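Local coordinates for spermidine N(1)-acetyltransferase (PDB 3K9U), which transfers an acetyl group from acetyl-CoA to polyamines such as spermidine, protecting the cell against polyamine toxicity, at residues Ala68-Ser72 against Thr73-Phe77. Residues are numbered along the deposited sequence; the frame is centred on the assembly and turned at random.
Sequences AFADS and TLIGF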
loop_
_atom_site.group_PDB
_atom_site.type_symbol
_atom_site.label_atom_id
_atom_site.label_comp_id
_atom_site.label_asym_id
_atom_site.label_seq_id
_atom_site.Cartn_x
_atom_site.Cartn_y
_atom_site.Cartn_z
ATOM N N ALA A 68 0.645 6.233 -15.821
ATOM C CA ALA A 68 -0.454 6.723 -15.014
ATOM C C ALA A 68 0.013 7.974 -14.274
ATOM O O ALA A 68 0.996 7.938 -13.523
ATOM C CB ALA A 68 -0.940 5.624 -14.016
ATOM N N PHE A 69 -0.692 9.075 -14.479
ATOM C CA PHE A 69 -0.354 10.326 -13.833
ATOM C C PHE A 69 -1.439 10.709 -12.814
ATOM O O PHE A 69 -2.614 10.866 -13.162
ATOM C CB PHE A 69 -0.179 11.422 -14.884
ATOM C CG PHE A 69 0.976 11.168 -15.847
ATOM C CD1 PHE A 69 0.855 10.248 -16.887
ATOM C CD2 PHE A 69 2.175 11.851 -15.715
ATOM C CE1 PHE A 69 1.911 10.033 -17.783
ATOM C CE2 PHE A 69 3.238 11.638 -16.613
ATOM C CZ PHE A 69 3.107 10.730 -17.636
ATOM N N ALA A 70 -1.034 10.826 -11.556
ATOM C CA ALA A 70 -1.917 11.225 -10.474
ATOM C C ALA A 70 -1.665 12.707 -10.232
ATOM O O ALA A 70 -0.585 13.100 -9.770
ATOM C CB ALA A 70 -1.624 10.418 -9.214
ATOM N N ASP A 71 -2.648 13.523 -10.612
ATOM C CA ASP A 71 -2.537 14.971 -10.554
ATOM C C ASP A 71 -1.209 15.413 -11.169
ATOM O O ASP A 71 -0.440 16.159 -10.553
ATOM C CB ASP A 71 -2.678 15.458 -9.089
ATOM C CG ASP A 71 -3.957 14.910 -8.396
ATOM O OD1 ASP A 71 -5.080 15.154 -8.908
ATOM O OD2 ASP A 71 -3.841 14.224 -7.345
ATOM N N SER A 72 -0.945 14.926 -12.384
ATOM C CA SER A 72 0.222 15.331 -13.189
ATOM C C SER A 72 1.591 14.721 -12.797
ATOM O O SER A 72 2.599 15.001 -13.439
ATOM C CB SER A 72 0.342 16.860 -13.229
ATOM O OG SER A 72 1.280 17.345 -12.270
ATOM N N THR A 73 1.628 13.898 -11.750
ATOM C CA THR A 73 2.863 13.244 -11.315
ATOM C C THR A 73 2.788 11.795 -11.812
ATOM O O THR A 73 1.798 11.121 -11.559
ATOM C CB THR A 73 2.992 13.293 -9.774
ATOM O OG1 THR A 73 2.896 14.662 -9.330
ATOM C CG2 THR A 73 4.317 12.668 -9.310
ATOM N N LEU A 74 3.818 11.337 -12.524
ATOM C CA LEU A 74 3.904 9.940 -12.976
ATOM C C LEU A 74 4.010 9.002 -11.767
ATOM O O LEU A 74 4.961 9.104 -11.001
ATOM C CB LEU A 74 5.110 9.718 -13.919
ATOM C CG LEU A 74 5.188 8.298 -14.518
ATOM C CD1 LEU A 74 4.096 8.076 -15.579
ATOM C CD2 LEU A 74 6.537 8.018 -15.135
ATOM N N ILE A 75 3.054 8.087 -11.584
ATOM C CA ILE A 75 3.164 7.149 -10.469
ATOM C C ILE A 75 3.104 5.662 -10.856
ATOM O O ILE A 75 3.031 4.802 -9.983
ATOM C CB ILE A 75 2.150 7.443 -9.364
ATOM C CG1 ILE A 75 0.695 7.506 -9.887
ATOM C CG2 ILE A 75 2.521 8.787 -8.634
ATOM C CD1 ILE A 75 0.047 6.140 -10.370
ATOM N N GLY A 76 3.089 5.351 -12.152
ATOM C CA GLY A 76 3.015 3.955 -12.596
ATOM C C GLY A 76 3.109 3.880 -14.105
ATOM O O GLY A 76 2.999 4.914 -14.791
ATOM N N PHE A 77 3.320 2.684 -14.635
ATOM C CA PHE A 77 3.361 2.515 -16.082
ATOM C C PHE A 77 3.077 1.094 -16.497
ATOM O O PHE A 77 3.123 0.214 -15.688
ATOM C CB PHE A 77 4.742 2.914 -16.611
ATOM C CG PHE A 77 5.874 2.090 -16.030
ATOM C CD1 PHE A 77 6.484 2.458 -14.825
ATOM C CD2 PHE A 77 6.303 0.944 -16.651
ATOM C CE1 PHE A 77 7.519 1.694 -14.273
ATOM C CE2 PHE A 77 7.337 0.179 -16.104
ATOM C CZ PHE A 77 7.948 0.565 -14.910
#
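The carbonyl oxygen T73 O is gripped from the facing strand by two groups of neighbouring residues: A70 N donates a hydrogen bond to it at 2.8 Å, and F69 CA, at 3.2 Å from T73 O, adds a CA-H...O contact. T73 N returns a bond to A70 O, closing the type I' turn A70-T73 of a tight antiparallel hairpin. Farther from the turn the pairing slips by one residue. I75 N reaches A68 O almost head-on at 2.8 Å, while A68 N goes to G76 O, so that I75 and G76 both face A68 in a classic beta bulge.

On one face of the hairpin, L74 carries its CG anti to the backbone N (chi1 -175°), and from there, with chi2 at 72°, CD1 lies over a face of the F69 ring, 3.7 Å from the centroid and displaced toward the rim near CZ. Helix 13-27 packs on L74, and R6 makes a cation-pi contact with the same F69 ring. Replacing F69 with an alanine would probably leave L74 CD1 without its CH-pi partner and R6 without its aromatic mate. On the other face I75 spreads across two alanines, CG1 on A70 CB and CD1 3.8 Å from A68 CB, and this side packs against helix 103-118, where A68 and I75 touch I103, an acetyl-CoA-binding residue. Backbone bonds thus set the hairpin's shape, while apolar contacts tie its two faces to different helices of the GNAT fold.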